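Dehydrogenase (Chromobacterium violaceum, PDB 3Q2I) probably oxidises the sugar of UDP-GlcNAcA with NAD as cofactor, a step toward 2,3-diacetamido-2,3-dideoxy-D-mannuronic acid. Local coordinates at residues A36-L41 with N310-M315; D69-T74 with S92-E97; E221-G226 with A337-A342; Q275-S280 with A284-I289. All coordinates share one frame; numbering follows the deposited sequence.

Contact 1: A36-L41 with N310-M315; sequences ADRAEL and NVIKTM
R38 and I312 mark the closest approach of the two backbones, their CA atoms 7.4 Å apart, where the start of strand 39-45 and the turn before it face the last turns of helix 304-315. No hydrogen bond joins the two segments; side chains alone fill the gap. I312 carries most of the contact from the helix, and its two branches part. The CG2 methyl of I312, anti to the backbone N, lies against R38 from CD to the guanidinium, 3.5 Å from R38 CD and 3.4 Å from R38 NH2, so that this methyl and CB of I312 cover one face of the guanidinium toward its rim. The other branch carries I312 CD1 to the methyl of A39, 3.9 Å from A39 CB. R38 lays itself across this isoleucine through a bend at chi3 (-67°), which turns the guanidinium toward the helix. At the edge of that group, in its plane, K313 CG lies 3.8 Å from R38 NH2. D309, one turn back from K313, forms salt bridges with both R38 and K313 and holds the two cationic ends near each other, R38 NH2 and K313 NZ being 4.8 Å apart. The contact joins the Rossmann domain to a helix from the C-terminal part of the chain. A39 also packs on F16 of strand 14-19 and on L32 of helix 25-34, while V311 touches M103 of strand 101-104 and M315 touches I14, which sets helix 304-315 against the parallel sheet.

Contact 2: D69-T74 with S92-E97; sequences DMLAQT and SIECSE
L71 reaches from helix 67-73 to helix 88-97 and carries this contact with its two methyl groups. Its CB points at the other helix, L71 CA lying 7.2 Å from C95 CA. From there CG stands anti to the carbonyl carbon (chi1 -71°), and the chain forks toward two neighbouring residues of the partner helix. L71 CD1 lies 3.9 Å from E94 CG, against the aliphatic part of that side chain. The carboxylate of E94 continues past this methyl, its OE1 also 3.9 Å from L71 CD1, and finds its polar partner in T68 OG1, a hydrogen bond back to the first helix. The E94 side chain is about 8 Å from the bound NADH at the nearest atoms. Both helices belong to the NAD-binding Rossmann fold, where they pack side by side against strand 78-81, the strand that follows the first helix and precedes the second. L71 and C95 both rest on V79 of that strand. The second methyl, L71 CD2, meets C95 SG at 4.0 Å, an apolar touch. C95 brings SG there from a CB that leaves its helix at a slant to the contact. On the far flank of helix 88-97, I93 and S96 pack on helix 112-125.

Contact 3: E221-G226 with A337-A342; sequences EVEDTG and AMYLSA
E223 and Y339 meet because the glutamate folds back on itself: CG sits between the backbone N and the carbonyl carbon (chi1 79°), and a second bend at chi2 (-74°) swings the carboxylate toward helix 325-344. The tyrosine comes from that helix, its CB not aimed at the loop, yet the length of the ring brings its hydroxyl to the acid. The side chains cross at about a right angle, with the carboxylate and ring planes 75° apart. Y339 OH donates to E223 OE2 in a very short hydrogen bond of 2.5 Å. E223 OE2 lies near the ring plane at its edge, also 3.2 Å from Y339 CE1, while the other oxygen, E223 OE1, is 3.1 Å from Y339 OH. Backbone amides hold both partners of this buried bond: F188 N donates to E223 OE2, and G186 N and M189 N are bonded to Y339 OH. The pair therefore gathers the residues around the start of helix 187-191 between the loop and helix 325-344. Next to E223 the chain enters strand 225-232 through a classic beta bulge, in which D224 and T225 both face A214. There T225 OG1 donates to D224 OD1 at 2.9 Å, meeting it from above the carboxylate plane. Y339 also touches F188 of helix 187-191 and meets the ring of Y354 of a third subunit. Helix 325-344 lies over the mixed sheet, with A342 and E223 both touching T213 of strand 206-214 and S341 packing on V348 of strand 348-349.

Contact 4: Q275-S280 with A284-I289; sequences QHWEFS and AMDEEI
W277 is gripped from its edge and over a face by the short 3-10 segment that follows its strand and by the residues just beyond it. Its indole nitrogen NE1 donates to D286 OD1 at 2.7 Å, with an N-H...O angle of 158°. The oxygen lies close to the ring plane, but NE1 approaches D286 OD1 from above the plane of the carboxylate, the two flat groups being 80° apart. I289 lies over one face: its CD1 stands 3.6 Å from the centroid of the W277 five-membered ring, 20° off the normal, a CH-pi contact, and I289 CD1 comes nearest at W277 CE2, 3.4 Å away. On the opposite face, toward the rim, F279 of the same strand lays CE2, while the sulfur of M285 approaches the edge at CZ2. The indole leaves the strand with CG anti to the backbone N, pointing across to the 3-10 turn. One step out, D286 OD1 also takes a salt bridge from R152 and OD2 accepts from H283 N, so both carboxylate oxygens are engaged; R152 in addition makes a cation-pi contact with F279. L143 of helix 139-149 backs W277, M285 and I289 together. The strand carries a classic beta bulge, Q275 and H276 both facing R265 of strand 262-267. The whole is a tryptophan-centred cluster on strand 273-279, an outermost strand of the mixed sheet in the C-terminal alpha/beta domain, fastening the chain that leaves this strand back onto it.

Overall arrangement
From the N terminus, the chain enters the Rossmann domain and lays down 36-41, the first half of contact 1. Contact 2 follows and closes within that same domain, joining segments 18 residues apart. The chain then passes into the C-terminal domain, where 221-226 opens contact 3 and the short return of contact 4, from strand 273-279 to the 3-10 segment after it, closes inside its span. Helix 304-315 next completes contact 1, whose span contains contacts 2 and 4, and helix 325-344 completes contact 3; contacts 1 and 3 therefore cross. Contacts 3 and 4 both reach the mixed sheet, their centres 35 Å apart; contact 2 lies wholly in the Rossmann fold, and contact 1 ties that fold to helix 304-315.

Contact 1: A36-L41 with N310-M315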
loop_
_atom_site.group_PDB
_atom_site.type_symbol
_atom_site.label_atom_id
_atom_site.label_comp_id
_atom_site.label_asym_id
_atom_site.label_seq_id
_atom_site.Cartn_x
_atom_site.Cartn_y
_atom_site.Cartn_z
ATOM N N ALA A 36 10.889 -22.004 52.378
ATOM C CA ALA A 36 9.892 -22.038 53.459
ATOM C C ALA A 36 10.209 -21.183 54.708
ATOM O O ALA A 36 9.304 -20.853 55.467
ATOM C CB ALA A 36 9.592 -23.484 53.891
ATOM N N ASP A 37 11.462 -20.818 54.934
ATOM C CA ASP A 37 11.785 -19.957 56.070
ATOM C C ASP A 37 11.467 -18.482 55.837
ATOM O O ASP A 37 11.288 -17.738 56.801
ATOM C CB ASP A 37 13.263 -20.080 56.455
ATOM C CG ASP A 37 13.581 -21.396 57.173
ATOM O OD1 ASP A 37 12.666 -22.042 57.738
ATOM O OD2 ASP A 37 14.767 -21.794 57.162
ATOM N N ARG A 38 11.382 -18.060 54.569
ATOM C CA ARG A 38 11.172 -16.659 54.196
ATOM C C ARG A 38 9.758 -16.451 53.656
ATOM O O ARG A 38 9.249 -15.329 53.563
ATOM C CB ARG A 38 12.192 -16.195 53.151
ATOM C CG ARG A 38 13.537 -15.712 53.682
ATOM C CD ARG A 38 14.354 -14.990 52.615
ATOM N NE ARG A 38 14.759 -15.913 51.561
ATOM C CZ ARG A 38 15.270 -15.584 50.377
ATOM N NH1 ARG A 38 15.584 -16.564 49.545
ATOM N NH2 ARG A 38 15.491 -14.319 50.016
ATOM N N ALA A 39 9.110 -17.547 53.273
ATOM C CA ALA A 39 7.884 -17.461 52.490
ATOM C C ALA A 39 6.925 -18.589 52.838
ATOM O O ALA A 39 7.346 -19.727 53.072
ATOM C CB ALA A 39 8.223 -17.554 50.991
ATOM N N GLU A 40 5.631 -18.296 52.780
ATOM C CA GLU A 40 4.633 -19.346 52.832
ATOM C C GLU A 40 3.491 -19.159 51.836
ATOM O O GLU A 40 3.097 -18.033 51.512
ATOM C CB GLU A 40 4.037 -19.437 54.236
ATOM C CG GLU A 40 3.230 -18.207 54.626
ATOM C CD GLU A 40 3.050 -18.086 56.131
ATOM O OE1 GLU A 40 2.952 -16.937 56.626
ATOM O OE2 GLU A 40 2.998 -19.144 56.799
ATOM N N LEU A 41 2.954 -20.291 51.392
ATOM C CA LEU A 41 1.797 -20.316 50.512
ATOM C C LEU A 41 0.557 -20.573 51.358
ATOM O O LEU A 41 0.394 -21.666 51.902
ATOM C CB LEU A 41 1.991 -21.403 49.445
ATOM C CG LEU A 41 0.835 -21.571 48.460
ATOM C CD1 LEU A 41 0.740 -20.363 47.520
ATOM C CD2 LEU A 41 1.230 -22.808 47.658
ATOM N N ASN A 310 14.634 -13.546 44.105
ATOM C CA ASN A 310 14.480 -12.124 43.784
ATOM C C ASN A 310 13.142 -11.509 44.209
ATOM O O ASN A 310 13.099 -10.336 44.620
ATOM C CB ASN A 310 14.794 -11.852 42.295
ATOM C CG ASN A 310 14.358 -10.458 41.849
ATOM O OD1 ASN A 310 13.400 -10.329 41.097
ATOM N ND2 ASN A 310 15.065 -9.414 42.296
ATOM N N VAL A 311 12.047 -12.259 44.091
ATOM C CA VAL A 311 10.734 -11.754 44.432
ATOM C C VAL A 311 10.678 -11.533 45.952
ATOM O O VAL A 311 10.187 -10.504 46.409
ATOM C CB VAL A 311 9.640 -12.721 44.003
ATOM C CG1 VAL A 311 8.268 -12.331 44.515
ATOM C CG2 VAL A 311 9.622 -12.861 42.444
ATOM N N ILE A 312 11.204 -12.513 46.685
ATOM C CA ILE A 312 11.311 -12.384 48.151
ATOM C C ILE A 312 12.173 -11.212 48.558
ATOM O O ILE A 312 11.703 -10.382 49.325
ATOM C CB ILE A 312 11.787 -13.717 48.779
ATOM C CG1 ILE A 312 10.636 -14.726 48.693
ATOM C CG2 ILE A 312 12.154 -13.537 50.299
ATOM C CD1 ILE A 312 11.141 -16.163 48.747
ATOM N N LYS A 313 13.381 -11.112 48.026
ATOM C CA LYS A 313 14.230 -9.951 48.294
ATOM C C LYS A 313 13.551 -8.628 47.964
ATOM O O LYS A 313 13.614 -7.658 48.733
ATOM C CB LYS A 313 15.589 -10.061 47.613
ATOM C CG LYS A 313 16.467 -11.191 48.121
ATOM C CD LYS A 313 17.736 -11.256 47.309
ATOM C CE LYS A 313 18.822 -11.862 48.177
ATOM N NZ LYS A 313 19.398 -13.062 47.540
ATOM N N THR A 314 12.801 -8.580 46.857
ATOM C CA THR A 314 12.138 -7.320 46.545
ATOM C C THR A 314 11.173 -6.965 47.661
ATOM O O THR A 314 11.079 -5.794 48.061
ATOM C CB THR A 314 11.359 -7.453 45.175
ATOM O OG1 THR A 314 12.334 -7.683 44.162
ATOM C CG2 THR A 314 10.544 -6.198 44.849
ATOM N N MET A 315 10.405 -7.933 48.131
ATOM C CA MET A 315 9.376 -7.679 49.138
ATOM C C MET A 315 10.013 -7.260 50.482
ATOM O O MET A 315 9.404 -6.508 51.256
ATOM C CB MET A 315 8.501 -8.906 49.336
ATOM C CG MET A 315 7.637 -9.278 48.125
ATOM S SD MET A 315 6.842 -7.849 47.352
ATOM C CE MET A 315 5.483 -7.815 48.469
#

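Contact 2: D69-T74 with S92-E97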
loop_
_atom_site.group_PDB
_atom_site.type_symbol
_atom_site.label_atom_id
_atom_site.label_comp_id
_atom_site.label_asym_id
_atom_site.label_seq_id
_atom_site.Cartn_x
_atom_site.Cartn_y
_atom_site.Cartn_z
ATOM N N ASP A 69 -13.428 -14.934 45.154
ATOM C CA ASP A 69 -13.482 -15.349 46.565
ATOM C C ASP A 69 -12.128 -15.354 47.255
ATOM O O ASP A 69 -12.019 -14.856 48.378
ATOM C CB ASP A 69 -14.032 -16.765 46.668
ATOM C CG ASP A 69 -15.482 -16.837 46.308
ATOM O OD1 ASP A 69 -16.110 -15.760 46.245
ATOM O OD2 ASP A 69 -15.974 -17.962 46.079
ATOM N N MET A 70 -11.122 -15.993 46.661
ATOM C CA MET A 70 -9.805 -16.010 47.282
ATOM C C MET A 70 -9.345 -14.582 47.581
ATOM O O MET A 70 -8.749 -14.341 48.647
ATOM C CB MET A 70 -8.781 -16.819 46.471
ATOM C CG MET A 70 -7.354 -16.768 46.984
ATOM S SD MET A 70 -6.170 -17.913 46.263
ATOM C CE MET A 70 -5.904 -17.035 44.701
ATOM N N LEU A 71 -9.641 -13.631 46.686
ATOM C CA LEU A 71 -9.145 -12.263 46.852
ATOM C C LEU A 71 -9.849 -11.558 47.994
ATOM O O LEU A 71 -9.245 -10.724 48.675
ATOM C CB LEU A 71 -9.344 -11.439 45.576
ATOM C CG LEU A 71 -8.410 -11.853 44.439
ATOM C CD1 LEU A 71 -8.652 -10.929 43.244
ATOM C CD2 LEU A 71 -6.916 -11.880 44.806
ATOM N N ALA A 72 -11.121 -11.889 48.177
ATOM C CA ALA A 72 -11.885 -11.408 49.333
ATOM C C ALA A 72 -11.363 -11.933 50.690
ATOM O O ALA A 72 -11.657 -11.363 51.743
ATOM C CB ALA A 72 -13.365 -11.760 49.158
ATOM N N GLN A 73 -10.595 -13.015 50.686
ATOM C CA GLN A 73 -10.212 -13.657 51.933
ATOM C C GLN A 73 -8.730 -13.562 52.280
ATOM O O GLN A 73 -8.357 -13.388 53.446
ATOM C CB GLN A 73 -10.692 -15.106 51.952
ATOM C CG GLN A 73 -12.198 -15.255 51.802
ATOM C CD GLN A 73 -12.575 -16.702 51.604
ATOM O OE1 GLN A 73 -11.936 -17.587 52.180
ATOM N NE2 GLN A 73 -13.598 -16.959 50.785
ATOM N N THR A 74 -7.866 -13.676 51.281
ATOM C CA THR A 74 -6.459 -13.899 51.539
ATOM C C THR A 74 -5.784 -12.623 52.041
ATOM O O THR A 74 -6.164 -11.520 51.666
ATOM C CB THR A 74 -5.756 -14.455 50.280
ATOM O OG1 THR A 74 -4.444 -14.921 50.619
ATOM C CG2 THR A 74 -5.650 -13.370 49.193
ATOM N N SER A 92 -4.773 -10.520 36.636
ATOM C CA SER A 92 -3.815 -9.553 37.184
ATOM C C SER A 92 -4.509 -8.244 37.541
ATOM O O SER A 92 -4.305 -7.667 38.627
ATOM C CB SER A 92 -2.689 -9.286 36.159
ATOM O OG SER A 92 -1.709 -8.435 36.701
ATOM N N ILE A 93 -5.290 -7.709 36.607
ATOM C CA ILE A 93 -5.986 -6.440 36.840
ATOM C C ILE A 93 -6.919 -6.534 38.072
ATOM O O ILE A 93 -6.929 -5.619 38.917
ATOM C CB ILE A 93 -6.781 -6.047 35.556
ATOM C CG1 ILE A 93 -5.838 -5.683 34.399
ATOM C CG2 ILE A 93 -7.738 -4.886 35.829
ATOM C CD1 ILE A 93 -6.581 -5.588 32.978
ATOM N N GLU A 94 -7.628 -7.648 38.209
ATOM C CA GLU A 94 -8.494 -7.855 39.393
ATOM C C GLU A 94 -7.661 -7.874 40.687
ATOM O O GLU A 94 -8.029 -7.158 41.655
ATOM C CB GLU A 94 -9.275 -9.161 39.257
ATOM C CG GLU A 94 -10.447 -9.205 40.261
ATOM C CD GLU A 94 -11.231 -10.509 40.211
ATOM O OE1 GLU A 94 -11.995 -10.724 41.179
ATOM O OE2 GLU A 94 -11.068 -11.360 39.291
ATOM N N CYS A 95 -6.554 -8.625 40.693
ATOM C CA CYS A 95 -5.591 -8.611 41.819
ATOM C C CYS A 95 -5.109 -7.204 42.144
ATOM O O CYS A 95 -5.146 -6.766 43.304
ATOM C CB CYS A 95 -4.392 -9.528 41.577
ATOM S SG CYS A 95 -4.825 -11.267 41.473
ATOM N N SER A 96 -4.645 -6.470 41.131
ATOM C CA SER A 96 -4.159 -5.128 41.370
ATOM C C SER A 96 -5.235 -4.244 41.969
ATOM O O SER A 96 -4.976 -3.489 42.930
ATOM C CB SER A 96 -3.663 -4.458 40.094
ATOM O OG SER A 96 -2.550 -5.135 39.576
ATOM N N GLU A 97 -6.435 -4.311 41.394
ATOM C CA GLU A 97 -7.525 -3.471 41.851
ATOM C C GLU A 97 -7.995 -3.842 43.272
ATOM O O GLU A 97 -8.628 -3.020 43.919
ATOM C CB GLU A 97 -8.681 -3.527 40.859
ATOM C CG GLU A 97 -8.304 -2.826 39.557
ATOM C CD GLU A 97 -9.386 -2.862 38.514
ATOM O OE1 GLU A 97 -10.420 -3.548 38.692
ATOM O OE2 GLU A 97 -9.169 -2.196 37.482
#

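Contact 3: E221-G226 with A337-A342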
loop_
_atom_site.group_PDB
_atom_site.type_symbol
_atom_site.label_atom_id
_atom_site.label_comp_id
_atom_site.label_asym_id
_atom_site.label_seq_id
_atom_site.Cartn_x
_atom_site.Cartn_y
_atom_site.Cartn_z
ATOM N N GLU A 221 -5.154 -23.984 16.085
ATOM C CA GLU A 221 -5.293 -22.797 15.232
ATOM C C GLU A 221 -4.048 -21.917 15.255
ATOM O O GLU A 221 -3.849 -21.177 14.302
ATOM C CB GLU A 221 -6.555 -22.049 15.609
ATOM C CG GLU A 221 -6.324 -21.270 16.876
ATOM C CD GLU A 221 -7.504 -20.381 17.189
ATOM O OE1 GLU A 221 -7.706 -20.121 18.403
ATOM O OE2 GLU A 221 -8.190 -19.955 16.202
ATOM N N VAL A 222 -3.179 -22.065 16.257
ATOM C CA VAL A 222 -1.905 -21.358 16.326
ATOM C C VAL A 222 -0.767 -22.026 15.539
ATOM O O VAL A 222 -0.908 -23.157 15.048
ATOM C CB VAL A 222 -1.438 -21.154 17.809
ATOM C CG1 VAL A 222 -2.546 -20.427 18.614
ATOM C CG2 VAL A 222 -1.037 -22.516 18.428
ATOM N N GLU A 223 0.340 -21.328 15.311
ATOM C CA GLU A 223 1.446 -21.891 14.554
ATOM C C GLU A 223 2.166 -23.001 15.277
ATOM O O GLU A 223 2.402 -22.900 16.501
ATOM C CB GLU A 223 2.419 -20.802 14.058
ATOM C CG GLU A 223 3.437 -20.255 15.112
ATOM C CD GLU A 223 2.903 -19.335 16.187
ATOM O OE1 GLU A 223 1.728 -18.929 16.165
ATOM O OE2 GLU A 223 3.679 -18.960 17.111
ATOM N N ASP A 224 2.517 -24.040 14.527
ATOM C CA ASP A 224 3.505 -24.996 14.986
ATOM C C ASP A 224 4.901 -24.774 14.470
ATOM O O ASP A 224 5.846 -25.462 14.897
ATOM C CB ASP A 224 3.034 -26.471 14.794
ATOM C CG ASP A 224 2.753 -26.810 13.331
ATOM O OD1 ASP A 224 3.367 -26.186 12.420
ATOM O OD2 ASP A 224 1.932 -27.726 13.120
ATOM N N THR A 225 5.046 -23.803 13.538
ATOM C CA THR A 225 6.302 -23.589 12.817
ATOM C C THR A 225 6.378 -22.107 12.443
ATOM O O THR A 225 5.383 -21.532 12.058
ATOM C CB THR A 225 6.306 -24.422 11.501
ATOM O OG1 THR A 225 6.157 -25.820 11.840
ATOM C CG2 THR A 225 7.599 -24.243 10.693
ATOM N N GLY A 226 7.567 -21.514 12.505
ATOM C CA GLY A 226 7.666 -20.093 12.128
ATOM C C GLY A 226 9.091 -19.675 11.922
ATOM O O GLY A 226 10.022 -20.278 12.446
ATOM N N ALA A 337 4.432 -8.030 17.382
ATOM C CA ALA A 337 4.864 -7.545 16.055
ATOM C C ALA A 337 5.096 -8.722 15.095
ATOM O O ALA A 337 4.701 -8.627 13.907
ATOM C CB ALA A 337 6.170 -6.778 16.188
ATOM N N MET A 338 5.664 -9.828 15.592
ATOM C CA MET A 338 5.890 -11.029 14.761
ATOM C C MET A 338 4.516 -11.571 14.316
ATOM O O MET A 338 4.355 -11.932 13.137
ATOM C CB MET A 338 6.627 -12.155 15.534
ATOM C CG MET A 338 7.991 -11.726 16.022
ATOM S SD MET A 338 8.661 -13.121 16.992
ATOM C CE MET A 338 10.315 -12.526 17.269
ATOM N N TYR A 339 3.544 -11.643 15.229
ATOM C CA TYR A 339 2.198 -12.133 14.864
ATOM C C TYR A 339 1.464 -11.256 13.862
ATOM O O TYR A 339 0.879 -11.789 12.924
ATOM C CB TYR A 339 1.370 -12.477 16.119
ATOM C CG TYR A 339 1.745 -13.764 16.827
ATOM C CD1 TYR A 339 2.725 -14.622 16.328
ATOM C CD2 TYR A 339 1.090 -14.104 18.010
ATOM C CE1 TYR A 339 3.040 -15.838 16.998
ATOM C CE2 TYR A 339 1.357 -15.323 18.648
ATOM C CZ TYR A 339 2.316 -16.180 18.121
ATOM O OH TYR A 339 2.616 -17.408 18.752
ATOM N N LEU A 340 1.556 -9.943 14.038
ATOM C CA LEU A 340 0.965 -9.030 13.043
ATOM C C LEU A 340 1.694 -9.195 11.700
ATOM O O LEU A 340 1.065 -9.187 10.650
ATOM C CB LEU A 340 1.101 -7.593 13.530
ATOM C CG LEU A 340 0.192 -7.252 14.711
ATOM C CD1 LEU A 340 0.678 -5.932 15.314
ATOM C CD2 LEU A 340 -1.263 -7.202 14.226
ATOM N N SER A 341 3.014 -9.300 11.737
ATOM C CA SER A 341 3.776 -9.384 10.475
ATOM C C SER A 341 3.425 -10.685 9.742
ATOM O O SER A 341 3.224 -10.677 8.514
ATOM C CB SER A 341 5.266 -9.405 10.850
ATOM O OG SER A 341 6.015 -9.620 9.622
ATOM N N ALA A 342 3.365 -11.812 10.453
ATOM C CA ALA A 342 3.020 -13.085 9.829
ATOM C C ALA A 342 1.594 -13.075 9.300
ATOM O O ALA A 342 1.310 -13.654 8.251
ATOM C CB ALA A 342 3.153 -14.222 10.845
#

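Contact 4: Q275-S280 with A284-I289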
loop_
_atom_site.group_PDB
_atom_site.type_symbol
_atom_site.label_atom_id
_atom_site.label_comp_id
_atom_site.label_asym_id
_atom_site.label_seq_id
_atom_site.Cartn_x
_atom_site.Cartn_y
_atom_site.Cartn_z
ATOM N N GLN A 275 29.274 -23.874 22.890
ATOM C CA GLN A 275 29.879 -24.622 21.774
ATOM C C GLN A 275 30.947 -23.819 21.038
ATOM O O GLN A 275 31.821 -24.371 20.382
ATOM C CB GLN A 275 28.779 -25.033 20.789
ATOM C CG GLN A 275 27.846 -26.048 21.366
ATOM C CD GLN A 275 26.716 -26.399 20.419
ATOM O OE1 GLN A 275 26.446 -25.643 19.488
ATOM N NE2 GLN A 275 26.018 -27.504 20.679
ATOM N N HIS A 276 30.883 -22.495 21.113
ATOM C CA HIS A 276 31.848 -21.680 20.409
ATOM C C HIS A 276 31.955 -20.381 21.183
ATOM O O HIS A 276 30.925 -19.824 21.559
ATOM C CB HIS A 276 31.432 -21.379 18.972
ATOM C CG HIS A 276 32.528 -20.738 18.177
ATOM N ND1 HIS A 276 33.538 -21.477 17.589
ATOM C CD2 HIS A 276 32.767 -19.452 17.839
ATOM C CE1 HIS A 276 34.362 -20.666 16.949
ATOM N NE2 HIS A 276 33.922 -19.432 17.092
ATOM N N TRP A 277 33.176 -19.958 21.505
ATOM C CA TRP A 277 33.397 -18.868 22.440
ATOM C C TRP A 277 34.704 -18.135 22.152
ATOM O O TRP A 277 35.759 -18.452 22.734
ATOM C CB TRP A 277 33.319 -19.359 23.901
ATOM C CG TRP A 277 33.224 -18.230 24.922
ATOM C CD1 TRP A 277 34.267 -17.579 25.515
ATOM C CD2 TRP A 277 32.029 -17.666 25.479
ATOM N NE1 TRP A 277 33.796 -16.613 26.371
ATOM C CE2 TRP A 277 32.424 -16.659 26.384
ATOM C CE3 TRP A 277 30.665 -17.888 25.262
ATOM C CZ2 TRP A 277 31.494 -15.866 27.088
ATOM C CZ3 TRP A 277 29.752 -17.106 25.952
ATOM C CH2 TRP A 277 30.167 -16.121 26.861
ATOM N N GLU A 278 34.698 -17.232 21.189
ATOM C CA GLU A 278 35.931 -16.663 20.658
ATOM C C GLU A 278 35.907 -15.132 20.651
ATOM O O GLU A 278 35.096 -14.495 19.959
ATOM C CB GLU A 278 36.252 -17.266 19.273
ATOM C CG GLU A 278 37.413 -16.600 18.555
ATOM C CD GLU A 278 38.016 -17.417 17.403
ATOM O OE1 GLU A 278 39.167 -17.106 17.009
ATOM O OE2 GLU A 278 37.363 -18.359 16.886
ATOM N N PHE A 279 36.761 -14.531 21.473
ATOM C CA PHE A 279 36.811 -13.077 21.596
ATOM C C PHE A 279 38.185 -12.502 21.274
ATOM O O PHE A 279 39.191 -13.220 21.416
ATOM C CB PHE A 279 36.338 -12.647 22.981
ATOM C CG PHE A 279 34.868 -12.858 23.208
ATOM C CD1 PHE A 279 33.943 -11.915 22.776
ATOM C CD2 PHE A 279 34.411 -14.002 23.836
ATOM C CE1 PHE A 279 32.580 -12.123 22.992
ATOM C CE2 PHE A 279 33.069 -14.241 24.038
ATOM C CZ PHE A 279 32.137 -13.262 23.625
ATOM N N SER A 280 38.240 -11.243 20.849
ATOM C CA SER A 280 39.505 -10.640 20.444
ATOM C C SER A 280 40.425 -10.434 21.645
ATOM O O SER A 280 41.644 -10.480 21.475
ATOM C CB SER A 280 39.335 -9.331 19.673
ATOM O OG SER A 280 38.835 -8.294 20.491
ATOM N N ALA A 284 38.270 -12.410 32.495
ATOM C CA ALA A 284 38.114 -13.260 33.681
ATOM C C ALA A 284 36.975 -14.265 33.516
ATOM O O ALA A 284 37.116 -15.448 33.849
ATOM C CB ALA A 284 37.885 -12.391 34.924
ATOM N N MET A 285 35.856 -13.803 32.957
ATOM C CA MET A 285 34.670 -14.648 32.829
ATOM C C MET A 285 34.926 -15.879 31.960
ATOM O O MET A 285 34.208 -16.856 32.083
ATOM C CB MET A 285 33.468 -13.856 32.304
ATOM C CG MET A 285 33.523 -13.615 30.807
ATOM S SD MET A 285 32.052 -12.797 30.120
ATOM C CE MET A 285 32.215 -11.109 30.702
ATOM N N ASP A 286 35.959 -15.866 31.127
ATOM C CA ASP A 286 36.272 -17.009 30.264
ATOM C C ASP A 286 36.659 -18.326 30.947
ATOM O O ASP A 286 36.576 -19.395 30.327
ATOM C CB ASP A 286 37.320 -16.649 29.205
ATOM C CG ASP A 286 36.859 -15.544 28.277
ATOM O OD1 ASP A 286 35.633 -15.446 28.019
ATOM O OD2 ASP A 286 37.738 -14.778 27.817
ATOM N N GLU A 287 37.077 -18.285 32.209
ATOM C CA GLU A 287 37.402 -19.537 32.891
ATOM C C GLU A 287 36.221 -20.265 33.533
ATOM O O GLU A 287 36.340 -21.413 33.955
ATOM C CB GLU A 287 38.578 -19.384 33.857
ATOM C CG GLU A 287 38.514 -18.198 34.800
ATOM C CD GLU A 287 39.906 -17.679 35.147
ATOM O OE1 GLU A 287 40.020 -16.524 35.623
ATOM O OE2 GLU A 287 40.889 -18.424 34.920
ATOM N N GLU A 288 35.059 -19.623 33.531
ATOM C CA GLU A 288 33.826 -20.239 34.014
ATOM C C GLU A 288 33.157 -21.103 32.944
ATOM O O GLU A 288 32.122 -21.722 33.192
ATOM C CB GLU A 288 32.869 -19.142 34.489
ATOM C CG GLU A 288 33.554 -18.162 35.425
ATOM C CD GLU A 288 32.760 -16.889 35.673
ATOM O OE1 GLU A 288 31.515 -16.961 35.744
ATOM O OE2 GLU A 288 33.388 -15.820 35.821
ATOM N N ILE A 289 33.762 -21.171 31.760
ATOM C CA ILE A 289 33.040 -21.607 30.566
ATOM C C ILE A 289 32.692 -23.090 30.480
ATOM O O ILE A 289 31.650 -23.459 29.915
ATOM C CB ILE A 289 33.701 -21.132 29.263
ATOM C CG1 ILE A 289 32.754 -20.164 28.561
ATOM C CG2 ILE A 289 33.996 -22.319 28.349
ATOM C CD1 ILE A 289 32.860 -18.730 29.015
#